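PDB 5A62: putative alpha/beta hydrolase FOLD protein from Candidatus Nitrososphaera gargensis, which probably hydrolyses carboxylic ester bonds, as expected of a carboxylesterase of the alpha/beta hydrolase family. Local coordinates for residues I38-E42 and W249-K254; L152-L157 and F176-T181; K212-I216 and F265-V269. All blocks are in the same frame, centred on the assembly; numbering follows the deposited sequence.

Overall arrangement
All three contacts belong to one alpha/beta hydrolase chain, a mostly parallel sheet with flanking helices and a helical cap. Along the chain the segments run 38-42, 152-157, 176-181, 212-216, 249-254 and 265-269, so contact 2 is nested inside contact 1, while those of contacts 1 and 3 alternate. Contact 1 lies where cap meets sheet: its centre is about 14 Å from that of contact 2, in the cap, and the two touch where Trp249 CE2 meets Phe176 CE1 at 3.7 Å. Contact 3, centred about 18 Å from contact 1, is where helix 256-272 packs on strand 212-218. Contacts 2 and 3, centres about 30 Å apart, lie on opposite sides of the chain's centre.

Contact 1: residues I38-E42 and W249-K254; sequences IWDYE and WVVIEK
The start of helix 40-48 faces the short helix 250-253, and the hollow between them is filled from both sides. Ile38 has 3-10 geometry, Trp39 takes the N-cap position and helix 40-48 begins at Asp40. In the partner, Trp249 is the N-cap residue of helix 250-253, and Lys254 leaves it with left-handed angles (phi 54°, psi 59°). The CA atoms of Ile38 and Ile252 lie 6.8 Å apart, those of Tyr41 and Lys254 8.5 Å.

The chief bump is Ile38, with chi1 at -147°, between wells, and chi2 t. Its CD1 presses against Val251 CG1 (3.3 Å) and meets the edge of the Trp249 indole at CZ3 (4.0 Å), while Ile38 CG1 touches Ile252 CD1 at 3.8 Å. In return, Val251 CG2 nestles against Trp39 CZ3 (3.9 Å) and Glu42 OE2 (4.2 Å).

The second projection is Lys254, with chi1 m, chi2 and chi3 t and chi4 m. Its aliphatic part passes Tyr41, CD lying 3.8 Å from Tyr41 CB. NZ then drops into a polar notch, donating to Ile38 O (2.8 Å), to Val251 O (2.7 Å) and, in a salt bridge, to Glu42 OE1 (2.9 Å) and OE2 (3.0 Å). One ammonium thus ties both segments together.

In alpha/beta hydrolases the loops leading into such segments usually carry oxyanion-hole and catalytic-histidine elements, so the contact probably helps frame the active-site region. Among its neighbours, Trp39 and Val251 rest on His98 of strand 93-98, Ile252 lies against helix 170-180, and Tyr259 of helix 256-272 hydrogen-bonds Glu42 OE2.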
# COMPACT_ATOMS: atom_id res chain seq x y z
N ILE A 38 10.21 -10.31 -20.83
CA ILE A 38 11.49 -10.45 -20.15
C ILE A 38 11.93 -11.89 -20.15
O ILE A 38 13.09 -12.15 -19.88
CB ILE A 38 11.39 -9.88 -18.71
CG1 ILE A 38 12.72 -9.26 -18.27
CG2 ILE A 38 10.91 -10.90 -17.70
CD1 ILE A 38 12.68 -8.59 -16.90
N TRP A 39 11.03 -12.84 -20.44
CA TRP A 39 11.24 -14.29 -20.28
C TRP A 39 11.45 -15.01 -21.60
O TRP A 39 11.45 -16.25 -21.67
CB TRP A 39 10.09 -14.94 -19.51
CG TRP A 39 9.89 -14.55 -18.10
CD1 TRP A 39 8.70 -14.11 -17.48
CD2 TRP A 39 10.82 -14.72 -17.01
NE1 TRP A 39 8.91 -13.91 -16.17
CE2 TRP A 39 10.16 -14.32 -15.82
CE3 TRP A 39 12.12 -15.16 -16.91
CZ2 TRP A 39 10.76 -14.35 -14.62
CZ3 TRP A 39 12.71 -15.21 -15.71
CH2 TRP A 39 12.03 -14.77 -14.54
N ASP A 40 11.68 -14.28 -22.68
CA ASP A 40 11.73 -14.92 -23.99
C ASP A 40 12.70 -16.09 -24.06
O ASP A 40 12.36 -17.21 -24.47
CB ASP A 40 12.01 -13.86 -25.09
CG ASP A 40 13.31 -12.95 -24.87
OD1 ASP A 40 14.06 -13.01 -23.85
OD2 ASP A 40 13.60 -12.14 -25.81
N TYR A 41 13.92 -15.81 -23.65
CA TYR A 41 14.95 -16.80 -23.66
C TYR A 41 14.61 -17.97 -22.77
O TYR A 41 14.79 -19.14 -23.14
CB TYR A 41 16.28 -16.22 -23.23
CG TYR A 41 17.41 -17.22 -23.11
CD1 TYR A 41 17.97 -17.77 -24.25
CD2 TYR A 41 17.84 -17.67 -21.88
CE1 TYR A 41 18.98 -18.73 -24.16
CE2 TYR A 41 18.85 -18.61 -21.78
CZ TYR A 41 19.43 -19.10 -22.93
OH TYR A 41 20.43 -20.07 -22.80
N GLU A 42 14.15 -17.68 -21.58
CA GLU A 42 13.88 -18.71 -20.63
C GLU A 42 12.74 -19.63 -21.09
O GLU A 42 12.80 -20.83 -20.83
CB GLU A 42 13.47 -18.11 -19.25
CG GLU A 42 14.60 -17.44 -18.53
CD GLU A 42 14.95 -16.09 -19.00
OE1 GLU A 42 14.34 -15.48 -19.91
OE2 GLU A 42 15.91 -15.53 -18.40
N TRP A 249 18.76 -6.39 -12.06
CA TRP A 249 18.20 -6.68 -13.36
C TRP A 249 18.93 -7.77 -14.15
O TRP A 249 19.07 -7.74 -15.36
CB TRP A 249 18.05 -5.38 -14.18
CG TRP A 249 17.00 -4.52 -13.67
CD1 TRP A 249 17.15 -3.40 -12.88
CD2 TRP A 249 15.58 -4.70 -13.84
NE1 TRP A 249 15.93 -2.87 -12.58
CE2 TRP A 249 14.95 -3.63 -13.17
CE3 TRP A 249 14.79 -5.62 -14.56
CZ2 TRP A 249 13.56 -3.49 -13.15
CZ3 TRP A 249 13.42 -5.48 -14.51
CH2 TRP A 249 12.82 -4.41 -13.81
N VAL A 250 19.34 -8.79 -13.43
CA VAL A 250 20.08 -9.91 -14.01
C VAL A 250 19.27 -10.58 -15.12
O VAL A 250 19.83 -11.16 -16.04
CB VAL A 250 20.49 -10.95 -12.91
CG1 VAL A 250 19.29 -11.65 -12.33
CG2 VAL A 250 21.52 -11.94 -13.44
N VAL A 251 17.94 -10.57 -15.04
CA VAL A 251 17.07 -11.17 -16.04
C VAL A 251 17.15 -10.42 -17.39
O VAL A 251 16.80 -10.96 -18.42
CB VAL A 251 15.62 -11.28 -15.52
CG1 VAL A 251 15.06 -9.94 -15.13
CG2 VAL A 251 14.68 -11.94 -16.51
N ILE A 252 17.58 -9.19 -17.38
CA ILE A 252 17.81 -8.46 -18.63
C ILE A 252 19.17 -8.89 -19.20
O ILE A 252 19.25 -9.09 -20.42
CB ILE A 252 17.84 -6.95 -18.36
CG1 ILE A 252 16.46 -6.49 -17.91
CG2 ILE A 252 18.35 -6.14 -19.56
CD1 ILE A 252 15.37 -6.64 -18.89
N GLU A 253 20.20 -8.99 -18.36
CA GLU A 253 21.54 -9.31 -18.86
C GLU A 253 21.70 -10.77 -19.25
O GLU A 253 22.51 -11.09 -20.11
CB GLU A 253 22.56 -8.96 -17.83
CG GLU A 253 22.61 -7.44 -17.67
CD GLU A 253 23.89 -6.95 -17.02
OE1 GLU A 253 24.69 -7.80 -16.52
OE2 GLU A 253 24.13 -5.73 -17.00
N LYS A 254 20.99 -11.67 -18.57
CA LYS A 254 20.97 -13.10 -18.88
C LYS A 254 22.37 -13.70 -18.90
O LYS A 254 22.76 -14.33 -19.89
CB LYS A 254 20.19 -13.40 -20.19
CG LYS A 254 18.77 -12.84 -20.16
CD LYS A 254 17.84 -13.43 -21.20
CE LYS A 254 16.43 -12.83 -21.19
NZ LYS A 254 15.75 -12.96 -19.92

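Contact 2: residues L152-L157 and F176-T181; sequences LAEHKL and FREVFT
This helix pair belongs to the helical cap, which, as is common in alpha/beta hydrolases, is inserted between two neighbouring strands of the sheet, here 116-122 and 212-218. Residues 152-157 form the end of one helix and 176-180 the end of another, with Thr181 just beyond. The segment axes run roughly antiparallel (143°) and approach to 10.1 Å; Ala153 and Arg177 are in register, their CA atoms 6.2 Å apart.

The apolar contacts centre on Phe176 and Phe180, one turn apart and each with chi1 t. Ala153 CB reaches Phe180 CD2 at 3.9 Å and Phe176 CE2 at 4.2 Å. Leu152 CD2 lies at the edge of the Phe180 ring, 3.7 Å from CZ, while Leu157 CD2 is 3.7 Å from Phe176 CD2. The aliphatic arm of Lys156 joins in, its CE 3.9 Å from Phe176 CZ. Phe176 also meets Trp249 edge-to-face.

The polar part is a two-pronged salt bridge: Arg177, with chi2 and chi3 t, donates from NE to Glu154 OE2 (2.8 Å) and from NH2 to OE1 of Glu154 (3.0 Å). Arg177 NH1 also forms a salt bridge with Asp174. Over one face of the guanidinium, Leu157 CD1 sits 3.4 Å from Arg177 CZ.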
# COMPACT_ATOMS: atom_id res chain seq x y z
N LEU A 152 10.61 7.60 -17.10
CA LEU A 152 11.14 6.88 -15.99
C LEU A 152 12.23 5.89 -16.45
O LEU A 152 13.29 5.78 -15.81
CB LEU A 152 10.05 6.20 -15.17
CG LEU A 152 10.54 5.29 -14.04
CD1 LEU A 152 11.41 6.00 -13.05
CD2 LEU A 152 9.34 4.68 -13.32
N ALA A 153 11.99 5.17 -17.52
CA ALA A 153 13.01 4.26 -17.99
C ALA A 153 14.31 5.00 -18.31
O ALA A 153 15.38 4.52 -18.00
CB ALA A 153 12.55 3.48 -19.22
N GLU A 154 14.17 6.15 -18.97
CA GLU A 154 15.39 6.91 -19.29
C GLU A 154 16.15 7.34 -18.08
O GLU A 154 17.38 7.24 -18.02
CB GLU A 154 15.02 8.10 -20.13
CG GLU A 154 14.54 7.76 -21.50
CD GLU A 154 15.46 6.87 -22.35
OE1 GLU A 154 16.72 6.97 -22.31
OE2 GLU A 154 14.85 6.02 -23.01
N HIS A 155 15.42 7.73 -17.03
CA HIS A 155 16.10 8.07 -15.77
C HIS A 155 16.74 6.90 -15.08
O HIS A 155 17.82 7.06 -14.47
CB HIS A 155 15.12 8.77 -14.83
CG HIS A 155 14.83 10.18 -15.22
ND1 HIS A 155 15.66 11.23 -14.86
CD2 HIS A 155 13.78 10.71 -15.87
CE1 HIS A 155 15.16 12.34 -15.37
NE2 HIS A 155 14.02 12.06 -15.98
N LYS A 156 16.13 5.73 -15.16
CA LYS A 156 16.70 4.51 -14.58
C LYS A 156 17.98 4.08 -15.33
O LYS A 156 18.89 3.59 -14.71
CB LYS A 156 15.72 3.39 -14.57
CG LYS A 156 14.60 3.65 -13.56
CD LYS A 156 13.62 2.51 -13.52
CE LYS A 156 14.16 1.27 -12.88
NZ LYS A 156 14.16 1.51 -11.40
N LEU A 157 17.99 4.35 -16.61
CA LEU A 157 19.08 3.87 -17.44
C LEU A 157 20.32 4.71 -17.32
O LEU A 157 21.38 4.22 -17.61
CB LEU A 157 18.60 3.81 -18.86
CG LEU A 157 17.69 2.63 -19.16
CD1 LEU A 157 17.00 2.71 -20.50
CD2 LEU A 157 18.42 1.29 -19.09
N PHE A 176 15.70 -3.63 -21.77
CA PHE A 176 15.03 -3.07 -20.64
C PHE A 176 13.99 -2.04 -21.03
O PHE A 176 12.85 -2.06 -20.53
CB PHE A 176 16.02 -2.46 -19.66
CG PHE A 176 15.39 -1.75 -18.51
CD1 PHE A 176 15.03 -2.42 -17.40
CD2 PHE A 176 15.18 -0.40 -18.58
CE1 PHE A 176 14.43 -1.75 -16.34
CE2 PHE A 176 14.61 0.27 -17.51
CZ PHE A 176 14.24 -0.45 -16.42
N ARG A 177 14.32 -1.11 -21.92
CA ARG A 177 13.34 -0.12 -22.39
C ARG A 177 12.11 -0.75 -22.94
O ARG A 177 11.00 -0.36 -22.57
CB ARG A 177 13.89 0.75 -23.52
CG ARG A 177 14.90 1.78 -23.06
CD ARG A 177 15.43 2.62 -24.24
NE ARG A 177 16.31 3.72 -23.78
CZ ARG A 177 17.64 3.65 -23.74
NH1 ARG A 177 18.29 2.57 -24.15
NH2 ARG A 177 18.35 4.68 -23.26
N GLU A 178 12.32 -1.71 -23.85
CA GLU A 178 11.22 -2.45 -24.48
C GLU A 178 10.28 -2.94 -23.41
O GLU A 178 9.07 -2.59 -23.48
CB GLU A 178 11.69 -3.62 -25.39
CG GLU A 178 10.55 -4.19 -26.29
CD GLU A 178 10.26 -3.44 -27.61
OE1 GLU A 178 10.20 -2.17 -27.65
OE2 GLU A 178 10.04 -4.15 -28.66
N VAL A 179 10.85 -3.67 -22.45
CA VAL A 179 10.06 -4.39 -21.46
C VAL A 179 9.37 -3.36 -20.52
O VAL A 179 8.15 -3.35 -20.36
CB VAL A 179 10.92 -5.33 -20.66
CG1 VAL A 179 10.22 -5.85 -19.39
CG2 VAL A 179 11.46 -6.46 -21.54
N PHE A 180 10.17 -2.49 -19.93
CA PHE A 180 9.69 -1.60 -18.86
C PHE A 180 8.58 -0.71 -19.32
O PHE A 180 7.62 -0.43 -18.60
CB PHE A 180 10.88 -0.82 -18.30
CG PHE A 180 10.58 -0.05 -17.05
CD1 PHE A 180 10.70 -0.68 -15.81
CD2 PHE A 180 10.17 1.27 -17.10
CE1 PHE A 180 10.47 0.05 -14.65
CE2 PHE A 180 9.94 1.98 -15.96
CZ PHE A 180 10.03 1.35 -14.77
N THR A 181 8.69 -0.18 -20.55
CA THR A 181 7.77 0.82 -21.01
C THR A 181 6.40 0.23 -21.41
O THR A 181 5.50 0.99 -21.72
CB THR A 181 8.36 1.70 -22.11
OG1 THR A 181 8.61 0.88 -23.24
CG2 THR A 181 9.56 2.41 -21.61

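Contact 3: residues K212-I216 and F265-V269; sequences KVFAI and FLAIV
The C-terminal helix 256-272 packs on the central sheet of the alpha/beta hydrolase fold, and here its 265-269 turn lies over strand 212-218. Segment axes are 10.6 Å apart and nearly antiparallel (175°), with CA pairs Phe214-Phe265 at 7.5 Å and Lys212-Val269 at 7.8 Å.

Two phenylalanines do most of the work. Phe214 (chi1 m, chi2 91°) and Phe265 (chi1 m, chi2 -13°) set their rings 4.4 Å apart between centroids, planes inclined at 31°. The CB of each forms a CH-pi contact over the other's ring, 4.0 Å from Phe214 CB to the Phe265 centroid and 4.1 Å from Phe265 CB to the Phe214 centroid. Ile216 (m, t) turns CG1 to within 3.6 Å of Phe265 CE2. One turn along the helix, Val269 (chi1 t) places CG2 3.7 Å from Phe214 CE1. Lys212 reaches across the helix, its NZ in a salt bridge with Asp272; its CE passes 4.0 Å from Ile268 CG2.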
# COMPACT_ATOMS: atom_id res chain seq x y z
N LYS A 212 10.96 -27.07 -1.44
CA LYS A 212 12.38 -26.82 -1.72
C LYS A 212 12.53 -25.34 -2.06
O LYS A 212 11.82 -24.88 -2.92
CB LYS A 212 12.90 -27.64 -2.87
CG LYS A 212 13.02 -29.13 -2.57
CD LYS A 212 13.65 -29.76 -3.83
CE LYS A 212 13.87 -31.27 -3.80
NZ LYS A 212 14.20 -31.79 -2.44
N VAL A 213 13.43 -24.64 -1.40
CA VAL A 213 13.63 -23.22 -1.57
C VAL A 213 15.00 -23.02 -2.18
O VAL A 213 15.99 -23.46 -1.65
CB VAL A 213 13.53 -22.45 -0.28
CG1 VAL A 213 13.65 -20.96 -0.57
CG2 VAL A 213 12.19 -22.71 0.43
N PHE A 214 15.04 -22.35 -3.29
CA PHE A 214 16.24 -22.00 -3.97
C PHE A 214 16.26 -20.49 -4.20
O PHE A 214 15.23 -19.86 -4.39
CB PHE A 214 16.35 -22.66 -5.33
CG PHE A 214 16.30 -24.17 -5.31
CD1 PHE A 214 15.10 -24.86 -5.45
CD2 PHE A 214 17.47 -24.89 -5.27
CE1 PHE A 214 15.10 -26.25 -5.49
CE2 PHE A 214 17.46 -26.27 -5.30
CZ PHE A 214 16.29 -26.95 -5.41
N ALA A 215 17.43 -19.89 -4.21
CA ALA A 215 17.59 -18.47 -4.50
C ALA A 215 18.86 -18.25 -5.32
O ALA A 215 19.90 -18.87 -5.10
CB ALA A 215 17.63 -17.63 -3.27
N ILE A 216 18.75 -17.40 -6.30
CA ILE A 216 19.86 -16.86 -7.11
C ILE A 216 19.88 -15.36 -6.92
O ILE A 216 18.86 -14.73 -7.20
CB ILE A 216 19.69 -17.22 -8.58
CG1 ILE A 216 19.45 -18.73 -8.76
CG2 ILE A 216 20.90 -16.73 -9.37
CD1 ILE A 216 19.15 -19.22 -10.16
N PHE A 265 19.33 -26.65 -10.40
CA PHE A 265 18.25 -26.72 -9.43
C PHE A 265 17.07 -27.53 -9.96
O PHE A 265 16.44 -28.30 -9.24
CB PHE A 265 17.74 -25.28 -9.15
CG PHE A 265 18.67 -24.37 -8.38
CD1 PHE A 265 19.82 -24.83 -7.70
CD2 PHE A 265 18.37 -23.02 -8.29
CE1 PHE A 265 20.59 -23.93 -7.01
CE2 PHE A 265 19.12 -22.15 -7.56
CZ PHE A 265 20.21 -22.61 -6.92
N LEU A 266 16.68 -27.31 -11.22
CA LEU A 266 15.55 -28.00 -11.78
C LEU A 266 15.83 -29.51 -11.88
O LEU A 266 14.90 -30.28 -11.75
CB LEU A 266 15.19 -27.43 -13.15
CG LEU A 266 14.60 -25.99 -13.06
CD1 LEU A 266 14.41 -25.43 -14.43
CD2 LEU A 266 13.28 -26.03 -12.35
N ALA A 267 17.09 -29.88 -12.05
CA ALA A 267 17.42 -31.29 -12.04
C ALA A 267 17.20 -31.92 -10.70
O ALA A 267 16.70 -33.04 -10.64
CB ALA A 267 18.86 -31.49 -12.45
N ILE A 268 17.52 -31.20 -9.63
CA ILE A 268 17.23 -31.67 -8.28
C ILE A 268 15.76 -31.82 -8.07
O ILE A 268 15.30 -32.80 -7.53
CB ILE A 268 17.82 -30.72 -7.22
CG1 ILE A 268 19.35 -30.71 -7.35
CG2 ILE A 268 17.29 -31.01 -5.82
CD1 ILE A 268 20.00 -29.58 -6.59
N VAL A 269 14.98 -30.80 -8.48
CA VAL A 269 13.56 -30.86 -8.28
C VAL A 269 12.96 -32.03 -9.05
O VAL A 269 12.09 -32.74 -8.52
CB VAL A 269 12.87 -29.55 -8.74
CG1 VAL A 269 11.36 -29.71 -8.67
CG2 VAL A 269 13.39 -28.38 -7.93